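Long-range contact in sorbitol-6-phosphate dehydrogenase (Erwinia amylovora CFBP1430, PDB 5O3Z), which probably catalyses the reversible NAD-dependent oxidation of sorbitol 6-phosphate to fructose 6-phosphate, as a member of the short-chain dehydrogenase/reductase family: residues Ala56-Val64 with Leu75-Phe83. Sequence-based numbering, arbitrary orientation.
Sequences AGRAYGFKV and LARAVDETF
In the Rossmann fold of this short-chain dehydrogenase, edge strand 59-63 and the helix that follows it, 69-83, form the first half of a right-handed beta-alpha-beta crossover, in which Phe62 packs against Leu75, Ala78 and Val79, with Leu75 at the end of the contact beside Val64. The axes of strand 59-63 and helix segment 75-83 come within 9.3 Å and run nearly antiparallel, at 162°, as expected when a helix returns across its own strand. Alternate strand residues Tyr60 and Phe62, continued by Val64, direct their CB atoms toward the helix; no hydrogen bond joins the two segments, so contact rests on apolar packing. The Phe62 ring turns its edge to Ala78 CB, 3.4 Å from Phe62 CE2, and to Thr82 OG1, and one face to Val79 CG2, 4.2 Å from the centroid. Leu75 divides its branches, CD1 lying 3.3 Å from Phe62 CB and CD2 3.9 Å from Val64 CB. Toward the helix C-terminus, Thr82 CG2, anti to its own backbone N, stands over the Tyr60 ring, 3.7 Å from the centroid, a CH-pi contact. The rotation that places it there also lets Thr82 OG1 bond to Ala78 O at 2.7 Å, a carbonyl that accepts Thr82 N from its other face. The Tyr60 edge points at the Phe83 face in an offset edge-to-face pair, planes at 76°. Beneath this layer lie strands 32-37 and 8-12, Phe62 resting on Ala34, Val79 on Val10 and Phe83 on Val8; Phe127 of helix 106-133 touches Leu75 and Ala76, and helix 40-54 packs on Ala59 across the sheet.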
loop_
_atom_site.group_PDB
_atom_site.type_symbol
_atom_site.label_atom_id
_atom_site.label_comp_id
_atom_site.label_asym_id
_atom_site.label_seq_id
_atom_site.Cartn_x
_atom_site.Cartn_y
_atom_site.Cartn_z
ATOM N N ALA A 56 30.293 34.990 -1.842
ATOM C CA ALA A 56 30.570 34.621 -3.237
ATOM C C ALA A 56 30.926 33.142 -3.343
ATOM O O ALA A 56 31.570 32.594 -2.462
ATOM C CB ALA A 56 31.701 35.484 -3.799
ATOM N N GLY A 57 30.463 32.486 -4.411
ATOM C CA GLY A 57 30.828 31.087 -4.700
ATOM C C GLY A 57 30.006 30.097 -3.879
ATOM O O GLY A 57 30.329 28.921 -3.836
ATOM N N ARG A 58 28.946 30.582 -3.243
ATOM C CA ARG A 58 28.038 29.697 -2.519
ATOM C C ARG A 58 27.094 28.991 -3.473
ATOM O O ARG A 58 26.897 27.771 -3.344
ATOM C CB ARG A 58 27.218 30.437 -1.490
ATOM C CG ARG A 58 26.384 29.481 -0.632
ATOM C CD ARG A 58 26.484 29.856 0.809
ATOM N NE ARG A 58 27.024 28.820 1.654
ATOM C CZ ARG A 58 26.766 28.738 2.957
ATOM N NH1 ARG A 58 27.302 27.751 3.671
ATOM N NH2 ARG A 58 26.015 29.652 3.559
ATOM N N ALA A 59 26.537 29.781 -4.390
ATOM C CA ALA A 59 25.655 29.319 -5.465
ATOM C C ALA A 59 26.154 29.673 -6.914
ATOM O O ALA A 59 26.687 30.784 -7.155
ATOM C CB ALA A 59 24.284 29.874 -5.246
ATOM N N TYR A 60 25.988 28.735 -7.844
ATOM C CA TYR A 60 26.131 28.977 -9.305
ATOM C C TYR A 60 24.872 28.529 -10.048
ATOM O O TYR A 60 24.198 27.536 -9.657
ATOM C CB TYR A 60 27.323 28.236 -9.881
ATOM C CG TYR A 60 28.621 28.825 -9.449
ATOM C CD1 TYR A 60 29.193 28.475 -8.203
ATOM C CD2 TYR A 60 29.292 29.775 -10.256
ATOM C CE1 TYR A 60 30.400 29.041 -7.775
ATOM C CE2 TYR A 60 30.495 30.349 -9.823
ATOM C CZ TYR A 60 31.040 29.984 -8.600
ATOM O OH TYR A 60 32.218 30.553 -8.222
ATOM N N GLY A 61 24.511 29.290 -11.077
ATOM C CA GLY A 61 23.375 28.970 -11.939
ATOM C C GLY A 61 23.837 28.191 -13.175
ATOM O O GLY A 61 24.901 28.503 -13.767
ATOM N N PHE A 62 23.046 27.205 -13.586
ATOM C CA PHE A 62 23.362 26.365 -14.768
ATOM C C PHE A 62 22.107 26.191 -15.601
ATOM O O PHE A 62 21.025 26.188 -15.054
ATOM C CB PHE A 62 23.813 24.990 -14.364
ATOM C CG PHE A 62 25.062 24.975 -13.544
ATOM C CD1 PHE A 62 25.001 25.291 -12.187
ATOM C CD2 PHE A 62 26.279 24.587 -14.079
ATOM C CE1 PHE A 62 26.120 25.247 -11.408
ATOM C CE2 PHE A 62 27.425 24.592 -13.301
ATOM C CZ PHE A 62 27.339 24.892 -11.957
ATOM N N LYS A 63 22.266 26.111 -16.934
ATOM C CA LYS A 63 21.198 25.789 -17.841
ATOM C C LYS A 63 21.100 24.270 -17.940
ATOM O O LYS A 63 22.099 23.564 -18.046
ATOM C CB LYS A 63 21.483 26.364 -19.240
ATOM C CG LYS A 63 20.240 26.678 -20.060
ATOM C CD LYS A 63 19.914 25.577 -21.049
ATOM C CE LYS A 63 19.008 26.078 -22.181
ATOM N NZ LYS A 63 17.553 25.896 -21.867
ATOM N N VAL A 64 19.877 23.766 -17.882
ATOM C CA VAL A 64 19.662 22.332 -18.239
ATOM C C VAL A 64 18.238 22.084 -18.773
ATOM O O VAL A 64 17.269 22.731 -18.367
ATOM C CB VAL A 64 20.000 21.345 -17.089
ATOM C CG1 VAL A 64 18.988 21.477 -15.932
ATOM C CG2 VAL A 64 20.049 19.921 -17.630
ATOM N N LEU A 75 25.628 19.231 -17.691
ATOM C CA LEU A 75 25.341 19.833 -16.382
ATOM C C LEU A 75 26.146 19.181 -15.324
ATOM O O LEU A 75 26.781 19.855 -14.508
ATOM C CB LEU A 75 23.848 19.766 -16.039
ATOM C CG LEU A 75 23.400 20.273 -14.652
ATOM C CD1 LEU A 75 23.355 21.779 -14.636
ATOM C CD2 LEU A 75 22.070 19.652 -14.263
ATOM N N ALA A 76 26.229 17.845 -15.361
ATOM C CA ALA A 76 27.038 17.127 -14.402
ATOM C C ALA A 76 28.491 17.485 -14.512
ATOM O O ALA A 76 29.181 17.687 -13.498
ATOM C CB ALA A 76 26.865 15.646 -14.542
ATOM N N ARG A 77 29.005 17.556 -15.733
ATOM C CA ARG A 77 30.428 18.045 -15.908
ATOM C C ARG A 77 30.613 19.464 -15.322
ATOM O O ARG A 77 31.522 19.687 -14.558
ATOM C CB ARG A 77 30.883 17.982 -17.385
ATOM C CG ARG A 77 31.282 16.574 -17.789
ATOM C CD ARG A 77 31.941 16.445 -19.163
ATOM N NE ARG A 77 31.148 17.131 -20.181
ATOM C CZ ARG A 77 30.156 16.596 -20.903
ATOM N NH1 ARG A 77 29.782 15.307 -20.763
ATOM N NH2 ARG A 77 29.524 17.359 -21.787
ATOM N N ALA A 78 29.678 20.359 -15.614
ATOM C CA ALA A 78 29.728 21.726 -15.146
ATOM C C ALA A 78 29.692 21.853 -13.620
ATOM O O ALA A 78 30.467 22.600 -12.998
ATOM C CB ALA A 78 28.583 22.512 -15.760
ATOM N N VAL A 79 28.802 21.107 -12.979
ATOM C CA VAL A 79 28.764 21.112 -11.531
ATOM C C VAL A 79 30.040 20.547 -10.945
ATOM O O VAL A 79 30.517 21.101 -9.976
ATOM C CB VAL A 79 27.515 20.326 -10.968
ATOM C CG1 VAL A 79 27.569 20.248 -9.457
ATOM C CG2 VAL A 79 26.214 21.000 -11.369
ATOM N N ASP A 80 30.611 19.479 -11.516
ATOM C CA ASP A 80 31.824 18.869 -10.986
ATOM C C ASP A 80 32.975 19.842 -11.149
ATOM O O ASP A 80 33.694 20.097 -10.197
ATOM C CB ASP A 80 32.154 17.586 -11.725
ATOM C CG ASP A 80 33.346 16.843 -11.143
ATOM O OD1 ASP A 80 33.627 16.874 -9.908
ATOM O OD2 ASP A 80 33.969 16.114 -11.902
ATOM N N GLU A 81 33.141 20.398 -12.344
ATOM C CA GLU A 81 34.171 21.444 -12.578
ATOM C C GLU A 81 34.074 22.531 -11.514
ATOM O O GLU A 81 35.087 22.897 -10.915
ATOM C CB GLU A 81 33.977 22.163 -13.934
ATOM C CG GLU A 81 34.125 21.332 -15.220
ATOM C CD GLU A 81 33.364 21.948 -16.425
ATOM O OE1 GLU A 81 33.055 23.176 -16.441
ATOM O OE2 GLU A 81 33.058 21.201 -17.382
ATOM N N THR A 82 32.844 23.024 -11.270
ATOM C CA THR A 82 32.565 24.133 -10.363
ATOM C C THR A 82 32.730 23.875 -8.821
ATOM O O THR A 82 33.445 24.646 -8.131
ATOM C CB THR A 82 31.164 24.687 -10.676
ATOM O OG1 THR A 82 31.102 25.039 -12.060
ATOM C CG2 THR A 82 30.791 25.917 -9.817
ATOM N N PHE A 83 32.072 22.843 -8.268
ATOM C CA PHE A 83 32.173 22.507 -6.850
ATOM C C PHE A 83 33.035 21.328 -6.558
ATOM O O PHE A 83 33.321 21.092 -5.428
ATOM C CB PHE A 83 30.792 22.248 -6.214
ATOM C CG PHE A 83 29.815 23.366 -6.381
ATOM C CD1 PHE A 83 29.840 24.464 -5.531
ATOM C CD2 PHE A 83 28.875 23.335 -7.388
ATOM C CE1 PHE A 83 28.926 25.491 -5.666
ATOM C CE2 PHE A 83 27.974 24.387 -7.555
ATOM C CZ PHE A 83 27.988 25.448 -6.672
#